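Local coordinates for protein putative carboxylesterase (Lactobacillus plantarum WCFS1, PDB 3BJR) that probably hydrolyses carboxylic esters, as a putative carboxylesterase with the alpha/beta-hydrolase type of fold, at residues Q124-V138 against P162-L176. Numbering follows the deposited sequence. Where two conformers were deposited one is given.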
ATOM      1  N   GLN A 124      -6.759   9.323  24.884  1.00 32.58           N
ATOM      2  CA  GLN A 124      -6.020   8.174  24.347  1.00 33.09           C
ATOM      3  C   GLN A 124      -6.269   7.938  22.875  1.00 32.70           C
ATOM      4  O   GLN A 124      -5.860   6.897  22.333  1.00 31.29           O
ATOM      5  CB  GLN A 124      -6.381   6.926  25.128  1.00 36.38           C
ATOM      6  CG  GLN A 124      -5.861   7.057  26.553  1.00 50.99           C
ATOM      7  CD  GLN A 124      -6.446   6.037  27.473  1.00 63.45           C
ATOM      8  OE1 GLN A 124      -6.591   4.867  27.112  1.00 70.79           O
ATOM      9  NE2 GLN A 124      -6.805   6.479  28.681  1.00 73.78           N
ATOM     10  N   GLN A 125      -6.899   8.895  22.204  0.50 30.41           N
ATOM     11  CA  GLN A 125      -7.172   8.752  20.787  0.50 31.14           C
ATOM     12  C   GLN A 125      -6.913  10.088  20.073  0.50 32.12           C
ATOM     13  O   GLN A 125      -7.787  10.618  19.393  0.50 31.56           O
ATOM     14  CB  GLN A 125      -8.603   8.249  20.553  0.50 31.18           C
ATOM     15  CG  GLN A 125      -8.993   6.989  21.301  0.50 30.19           C
ATOM     16  CD  GLN A 125      -8.286   5.721  20.870  0.50 27.63           C
ATOM     17  OE1 GLN A 125      -7.632   5.662  19.833  0.50 33.39           O
ATOM     18  NE2 GLN A 125      -8.448   4.674  21.673  0.50 27.67           N
ATOM     19  N   ILE A 126      -5.694  10.605  20.260  1.00 32.29           N
ATOM     20  CA  ILE A 126      -5.192  11.805  19.617  1.00 34.06           C
ATOM     21  C   ILE A 126      -4.221  11.372  18.502  1.00 35.61           C
ATOM     22  O   ILE A 126      -3.209  10.742  18.758  1.00 35.26           O
ATOM     23  CB  ILE A 126      -4.506  12.754  20.601  1.00 36.00           C
ATOM     24  CG1 ILE A 126      -5.553  13.274  21.580  1.00 33.76           C
ATOM     25  CG2 ILE A 126      -3.850  13.937  19.823  1.00 36.99           C
ATOM     26  CD1 ILE A 126      -5.067  13.830  22.863  1.00 24.65           C
ATOM     27  N   THR A 127      -4.582  11.709  17.256  1.00 37.94           N
ATOM     28  CA  THR A 127      -3.882  11.288  16.054  1.00 36.27           C
ATOM     29  C   THR A 127      -3.489  12.433  15.131  1.00 35.40           C
ATOM     30  O   THR A 127      -4.349  13.058  14.522  1.00 33.94           O
ATOM     31  CB  THR A 127      -4.801  10.388  15.218  1.00 37.61           C
ATOM     32  OG1 THR A 127      -5.255   9.306  16.043  1.00 35.86           O
ATOM     33  CG2 THR A 127      -4.092   9.871  13.980  1.00 35.93           C
ATOM     34  N   PRO A 128      -2.186  12.744  15.072  1.00 32.18           N
ATOM     35  CA  PRO A 128      -1.688  13.653  14.061  1.00 32.15           C
ATOM     36  C   PRO A 128      -1.780  13.016  12.665  1.00 31.88           C
ATOM     37  O   PRO A 128      -1.413  11.863  12.521  1.00 31.23           O
ATOM     38  CB  PRO A 128      -0.206  13.822  14.441  1.00 27.00           C
ATOM     39  CG  PRO A 128      -0.113  13.449  15.862  1.00 28.71           C
ATOM     40  CD  PRO A 128      -1.110  12.325  15.993  1.00 35.61           C
ATOM     41  N   ALA A 129      -2.260  13.793  11.678  1.00 31.83           N
ATOM     42  CA  ALA A 129      -2.415  13.424  10.288  1.00 30.11           C
ATOM     43  C   ALA A 129      -1.646  14.448   9.451  1.00 33.14           C
ATOM     44  O   ALA A 129      -2.057  15.614   9.307  1.00 30.36           O
ATOM     45  CB  ALA A 129      -3.894  13.404   9.919  1.00 29.97           C
ATOM     46  N   GLY A 130      -0.502  14.015   8.922  1.00 33.04           N
ATOM     47  CA  GLY A 130       0.406  14.873   8.163  1.00 34.29           C
ATOM     48  C   GLY A 130       0.315  14.666   6.673  1.00 33.50           C
ATOM     49  O   GLY A 130       0.239  13.530   6.179  1.00 31.09           O
ATOM     50  N   PHE A 131       0.280  15.783   5.967  1.00 31.96           N
ATOM     51  CA  PHE A 131       0.175  15.849   4.509  1.00 32.95           C
ATOM     52  C   PHE A 131       1.324  16.605   3.833  1.00 33.27           C
ATOM     53  O   PHE A 131       1.711  17.656   4.308  1.00 35.52           O
ATOM     54  CB  PHE A 131      -1.130  16.508   4.170  1.00 31.57           C
ATOM     55  CG  PHE A 131      -2.336  15.736   4.664  1.00 34.65           C
ATOM     56  CD1 PHE A 131      -2.788  15.876   5.973  1.00 38.75           C
ATOM     57  CD2 PHE A 131      -3.004  14.877   3.833  1.00 38.00           C
ATOM     58  CE1 PHE A 131      -3.878  15.163   6.427  1.00 32.22           C
ATOM     59  CE2 PHE A 131      -4.099  14.190   4.267  1.00 35.77           C
ATOM     60  CZ  PHE A 131      -4.541  14.334   5.575  1.00 34.07           C
ATOM     61  N   SER A 132       1.863  16.064   2.726  1.00 35.69           N
ATOM     62  CA  SER A 132       2.947  16.712   2.001  1.00 35.15           C
ATOM     63  C   SER A 132       4.082  16.904   3.013  1.00 34.55           C
ATOM     64  O   SER A 132       4.395  15.963   3.739  1.00 36.97           O
ATOM     65  CB  SER A 132       2.466  18.005   1.316  1.00 36.18           C
ATOM     66  OG  SER A 132       3.508  18.643   0.618  1.00 43.14           O
ATOM     67  N   VAL A 133       4.686  18.083   3.120  1.00 33.50           N
ATOM     68  CA  VAL A 133       5.773  18.271   4.083  1.00 31.42           C
ATOM     69  C   VAL A 133       5.324  17.996   5.520  1.00 30.17           C
ATOM     70  O   VAL A 133       6.083  17.498   6.299  1.00 29.96           O
ATOM     71  CB  VAL A 133       6.451  19.662   3.975  1.00 32.64           C
ATOM     72  CG1 VAL A 133       7.161  19.825   2.640  1.00 29.11           C
ATOM     73  CG2 VAL A 133       5.441  20.744   4.185  1.00 28.50           C
ATOM     74  N   GLY A 134       4.066  18.258   5.853  1.00 28.21           N
ATOM     75  CA  GLY A 134       3.552  17.885   7.159  1.00 30.65           C
ATOM     76  C   GLY A 134       3.668  16.378   7.438  1.00 31.38           C
ATOM     77  O   GLY A 134       3.682  15.993   8.567  1.00 31.62           O
ATOM     78  N   GLY A 135       3.718  15.535   6.406  1.00 33.03           N
ATOM     79  CA  GLY A 135       3.933  14.078   6.592  1.00 34.55           C
ATOM     80  C   GLY A 135       5.336  13.785   7.110  1.00 34.72           C
ATOM     81  O   GLY A 135       5.586  12.821   7.824  1.00 38.61           O
ATOM     82  N   HIS A 136       6.285  14.615   6.721  1.00 37.31           N
ATOM     83  CA  HIS A 136       7.633  14.491   7.181  1.00 35.10           C
ATOM     84  C   HIS A 136       7.672  14.882   8.669  1.00 34.91           C
ATOM     85  O   HIS A 136       8.286  14.188   9.476  1.00 35.99           O
ATOM     86  CB  HIS A 136       8.526  15.375   6.317  1.00 38.49           C
ATOM     87  CG  HIS A 136      10.001  15.249   6.586  1.00 31.35           C
ATOM     88  ND1 HIS A 136      10.896  16.215   6.199  1.00 35.07           N
ATOM     89  CD2 HIS A 136      10.728  14.293   7.213  1.00 36.63           C
ATOM     90  CE1 HIS A 136      12.117  15.859   6.569  1.00 35.43           C
ATOM     91  NE2 HIS A 136      12.042  14.690   7.173  1.00 31.38           N
ATOM     92  N   ILE A 137       7.018  15.992   9.000  1.00 34.03           N
ATOM     93  CA  ILE A 137       6.877  16.484  10.360  1.00 32.43           C
ATOM     94  C   ILE A 137       6.269  15.428  11.254  1.00 34.94           C
ATOM     95  O   ILE A 137       6.781  15.167  12.330  1.00 34.20           O
ATOM     96  CB  ILE A 137       5.956  17.740  10.430  1.00 30.53           C
ATOM     97  CG1 ILE A 137       6.609  18.964   9.736  1.00 36.53           C
ATOM     98  CG2 ILE A 137       5.590  18.025  11.903  1.00 26.15           C
ATOM     99  CD1 ILE A 137       5.614  20.086   9.364  1.00 30.95           C
ATOM    100  N   VAL A 138       5.161  14.832  10.803  1.00 33.45           N
ATOM    101  CA  VAL A 138       4.485  13.786  11.577  1.00 29.76           C
ATOM    102  C   VAL A 138       5.320  12.489  11.710  1.00 34.42           C
ATOM    103  O   VAL A 138       5.366  11.867  12.806  1.00 34.35           O
ATOM    104  CB  VAL A 138       3.035  13.547  11.037  1.00 27.02           C
ATOM    105  CG1 VAL A 138       2.379  12.333  11.674  1.00 26.43           C
ATOM    106  CG2 VAL A 138       2.135  14.834  11.284  1.00 22.75           C
ATOM    107  N   PRO A 162       1.571  10.325  20.425  1.00 34.38           N
ATOM    108  CA  PRO A 162       0.579  10.250  19.358  1.00 33.41           C
ATOM    109  C   PRO A 162      -0.024   8.862  19.421  1.00 33.18           C
ATOM    110  O   PRO A 162       0.670   7.876  19.307  1.00 36.81           O
ATOM    111  CB  PRO A 162       1.388  10.436  18.096  1.00 35.31           C
ATOM    112  CG  PRO A 162       2.802   9.881  18.433  1.00 31.99           C
ATOM    113  CD  PRO A 162       2.939  10.027  19.944  1.00 32.11           C
ATOM    114  N   ASN A 163      -1.316   8.769  19.588  1.00 33.99           N
ATOM    115  CA  ASN A 163      -1.912   7.463  19.715  1.00 36.24           C
ATOM    116  C   ASN A 163      -1.825   6.638  18.418  1.00 37.78           C
ATOM    117  O   ASN A 163      -1.604   5.429  18.457  1.00 41.92           O
ATOM    118  CB  ASN A 163      -3.298   7.583  20.345  1.00 33.92           C
ATOM    119  CG  ASN A 163      -3.235   8.164  21.728  1.00 36.19           C
ATOM    120  OD1 ASN A 163      -3.793   9.227  21.977  1.00 29.44           O
ATOM    121  ND2 ASN A 163      -2.521   7.502  22.626  1.00 31.63           N
ATOM    122  N   ASN A 164      -1.991   7.282  17.290  1.00 41.08           N
ATOM    123  CA  ASN A 164      -1.630   6.694  15.995  1.00 39.07           C
ATOM    124  C   ASN A 164      -1.091   7.876  15.213  1.00 40.26           C
ATOM    125  O   ASN A 164      -1.210   9.000  15.680  1.00 33.51           O
ATOM    126  CB  ASN A 164      -2.862   6.184  15.256  1.00 39.79           C
ATOM    127  CG  ASN A 164      -3.611   5.132  16.010  1.00 43.15           C
ATOM    128  OD1 ASN A 164      -3.166   3.997  16.142  1.00 47.65           O
ATOM    129  ND2 ASN A 164      -4.782   5.498  16.488  1.00 58.86           N
ATOM    130  N   VAL A 165      -0.437   7.631  14.073  1.00 39.84           N
ATOM    131  CA  VAL A 165      -0.130   8.715  13.122  1.00 34.81           C
ATOM    132  C   VAL A 165      -0.644   8.303  11.715  1.00 32.53           C
ATOM    133  O   VAL A 165      -0.760   7.143  11.391  1.00 34.67           O
ATOM    134  CB  VAL A 165       1.355   9.178  13.090  1.00 35.43           C
ATOM    135  CG1 VAL A 165       1.774   9.628  14.509  1.00 28.57           C
ATOM    136  CG2 VAL A 165       2.266   8.122  12.534  1.00 32.79           C
ATOM    137  N   VAL A 166      -1.023   9.301  10.934  1.00 33.53           N
ATOM    138  CA  VAL A 166      -1.457   9.174   9.591  1.00 30.33           C
ATOM    139  C   VAL A 166      -0.542  10.050   8.745  1.00 34.79           C
ATOM    140  O   VAL A 166      -0.293  11.201   9.107  1.00 31.14           O
ATOM    141  CB  VAL A 166      -2.885   9.656   9.462  1.00 31.35           C
ATOM    142  CG1 VAL A 166      -3.251   9.825   8.025  1.00 31.81           C
ATOM    143  CG2 VAL A 166      -3.872   8.703  10.239  1.00 29.73           C
ATOM    144  N   LEU A 167      -0.048   9.501   7.623  1.00 36.09           N
ATOM    145  CA  LEU A 167       0.820  10.225   6.656  1.00 35.09           C
ATOM    146  C   LEU A 167       0.162  10.120   5.285  1.00 35.55           C
ATOM    147  O   LEU A 167      -0.081   9.015   4.828  1.00 35.04           O
ATOM    148  CB  LEU A 167       2.227   9.593   6.592  1.00 34.65           C
ATOM    149  CG  LEU A 167       3.002   9.338   7.898  1.00 37.62           C
ATOM    150  CD1 LEU A 167       4.344   8.642   7.553  1.00 36.60           C
ATOM    151  CD2 LEU A 167       3.219  10.611   8.641  1.00 38.94           C
ATOM    152  N   GLY A 168      -0.152  11.262   4.670  1.00 36.49           N
ATOM    153  CA  GLY A 168      -0.766  11.369   3.322  1.00 36.12           C
ATOM    154  C   GLY A 168       0.127  12.170   2.395  1.00 36.31           C
ATOM    155  O   GLY A 168       0.445  13.334   2.654  1.00 35.85           O
ATOM    156  N   TYR A 169       0.549  11.534   1.310  1.00 35.53           N
ATOM    157  CA  TYR A 169       1.479  12.104   0.339  1.00 33.78           C
ATOM    158  C   TYR A 169       2.674  12.771   0.996  1.00 36.10           C
ATOM    159  O   TYR A 169       2.976  13.913   0.709  1.00 33.06           O
ATOM    160  CB  TYR A 169       0.758  13.072  -0.608  1.00 35.52           C
ATOM    161  CG  TYR A 169      -0.496  12.459  -1.166  1.00 34.19           C
ATOM    162  CD1 TYR A 169      -0.428  11.448  -2.085  1.00 35.79           C
ATOM    163  CD2 TYR A 169      -1.754  12.852  -0.727  1.00 34.18           C
ATOM    164  CE1 TYR A 169      -1.577  10.838  -2.559  1.00 34.48           C
ATOM    165  CE2 TYR A 169      -2.918  12.264  -1.216  1.00 35.28           C
ATOM    166  CZ  TYR A 169      -2.820  11.240  -2.128  1.00 35.53           C
ATOM    167  OH  TYR A 169      -3.962  10.623  -2.646  1.00 36.25           O
ATOM    168  N   PRO A 170       3.391  12.036   1.849  1.00 38.54           N
ATOM    169  CA  PRO A 170       4.500  12.686   2.523  1.00 37.86           C
ATOM    170  C   PRO A 170       5.580  13.144   1.555  1.00 37.87           C
ATOM    171  O   PRO A 170       5.894  12.433   0.629  1.00 41.59           O
ATOM    172  CB  PRO A 170       5.040  11.610   3.472  1.00 37.36           C
ATOM    173  CG  PRO A 170       4.279  10.363   3.209  1.00 37.34           C
ATOM    174  CD  PRO A 170       3.248  10.613   2.204  1.00 37.38           C
ATOM    175  N   VAL A 171       6.158  14.306   1.827  1.00 37.44           N
ATOM    176  CA  VAL A 171       7.207  14.920   1.029  1.00 37.68           C
ATOM    177  C   VAL A 171       8.314  15.376   1.964  1.00 36.77           C
ATOM    178  O   VAL A 171       8.066  16.072   2.900  1.00 36.51           O
ATOM    179  CB  VAL A 171       6.664  16.146   0.196  1.00 36.59           C
ATOM    180  CG1 VAL A 171       7.822  17.035  -0.349  1.00 34.05           C
ATOM    181  CG2 VAL A 171       5.728  15.668  -0.908  1.00 40.39           C
ATOM    182  N   ILE A 172       9.542  14.958   1.700  1.00 42.42           N
ATOM    183  CA  ILE A 172      10.721  15.406   2.450  1.00 43.42           C
ATOM    184  C   ILE A 172      11.388  16.606   1.794  1.00 42.58           C
ATOM    185  O   ILE A 172      11.679  16.579   0.646  1.00 46.36           O
ATOM    186  CB  ILE A 172      11.750  14.291   2.520  1.00 43.94           C
ATOM    187  CG1 ILE A 172      11.151  13.095   3.251  1.00 45.44           C
ATOM    188  CG2 ILE A 172      13.032  14.807   3.192  1.00 46.90           C
ATOM    189  CD1 ILE A 172      12.080  11.953   3.257  1.00 52.70           C
ATOM    190  N   SER A 173      11.612  17.669   2.522  1.00 44.99           N
ATOM    191  CA  SER A 173      12.268  18.846   1.995  1.00 46.65           C
ATOM    192  C   SER A 173      13.453  19.061   2.911  1.00 46.52           C
ATOM    193  O   SER A 173      13.349  18.764   4.088  1.00 44.78           O
ATOM    194  CB  SER A 173      11.343  20.086   2.040  1.00 47.99           C
ATOM    195  OG  SER A 173      12.058  21.351   2.121  1.00 52.12           O
ATOM    196  N   PRO A 174      14.568  19.593   2.384  1.00 44.75           N
ATOM    197  CA  PRO A 174      15.701  19.879   3.211  1.00 43.14           C
ATOM    198  C   PRO A 174      15.566  21.168   3.982  1.00 44.39           C
ATOM    199  O   PRO A 174      16.528  21.553   4.660  1.00 44.21           O
ATOM    200  CB  PRO A 174      16.837  19.976   2.216  1.00 44.02           C
ATOM    201  CG  PRO A 174      16.207  20.493   0.989  1.00 47.38           C
ATOM    202  CD  PRO A 174      14.843  19.879   0.969  1.00 48.50           C
ATOM    203  N   LEU A 175      14.404  21.823   3.921  1.00 45.42           N
ATOM    204  CA  LEU A 175      14.211  23.096   4.659  1.00 47.90           C
ATOM    205  C   LEU A 175      14.046  22.854   6.152  1.00 49.46           C
ATOM    206  O   LEU A 175      14.422  23.698   6.976  1.00 49.09           O
ATOM    207  CB  LEU A 175      13.044  23.897   4.067  1.00 50.15           C
ATOM    208  CG  LEU A 175      13.376  24.340   2.620  1.00 57.39           C
ATOM    209  CD1 LEU A 175      12.130  24.615   1.743  1.00 62.92           C
ATOM    210  CD2 LEU A 175      14.392  25.530   2.678  1.00 49.17           C
ATOM    211  N   LEU A 176      13.504  21.685   6.479  1.00 48.41           N
ATOM    212  CA  LEU A 176      13.355  21.251   7.844  1.00 49.15           C
ATOM    213  C   LEU A 176      14.738  20.734   8.313  1.00 53.53           C
ATOM    214  O   LEU A 176      15.292  19.804   7.704  1.00 56.34           O
ATOM    215  CB  LEU A 176      12.290  20.148   7.894  1.00 46.52           C
ATOM    216  CG  LEU A 176      11.802  19.692   9.256  1.00 47.72           C
ATOM    217  CD1 LEU A 176      10.988  20.811   9.903  1.00 46.39           C
ATOM    218  CD2 LEU A 176      10.989  18.397   9.161  1.00 45.83           C
TER
HETATM  219  O   HOH W   1      -5.763   4.046  18.982  1.00 54.62           O
HETATM  220  O   HOH W   2       9.921  18.022   4.880  1.00 46.29           O
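The imidazole of His-136 is gripped between two aliphatic side chains: Ile-172 lies over one face and Leu-176 over the other, its CD2 4.0 Å from the centroid of the His-136 ring and offset toward the rim. With CG swung anti to the backbone N (chi1 -174°), the ring leaves helix 133-153 and enters the loop that follows strand 165-168. At its edge, near the ring plane, comes the carbonyl O of Ser-173, while NE2 is hydrogen-bonded to the backbone O of Leu-195; a water that accepts from Ser-173 N lies doubtfully close to ND1.

From the end of strand 125-131 through the sharp turn into the helix run Gly-130, Ser-132 and Gly-134, in the GxSxG pattern, consistent with the nucleophile elbow of an alpha/beta hydrolase, in which Ser-132 would be the nucleophile. The positive phi of Ser-132 (57°) is consistent with the strained strand-to-helix turn of such an elbow. Ser-132 O accepts from Gly-135 N and Val-171 N on opposite faces of its plane, the latter at 3.1 Å. Gly-135 lets the helix come close to the loop after strand 165-168: a CB there would clash with Pro-170 CB.

Below the elbow, strands 125-131 and 165-168 run parallel at the centre of the sheet, bonded from Val-166 N to Pro-128 O (3.0 Å) through Gly-168 N to Gly-130 O (2.8 Å). Over this pair the helix lays Val-138, whose CG1 slides past Leu-167 CD2 at 3.6 Å and also meets Val-165 CB.

At the far end Asn-163 clasps Ile-126 twice: its OD1 takes Ile-126 N on a lone pair, 2.9 Å and almost straight, while its backbone N gives to Ile-126 O at 2.9 Å. A leucine in place of Asn-163 would probably leave Ile-126 N without this acceptor and the two segments less firmly tied at this end.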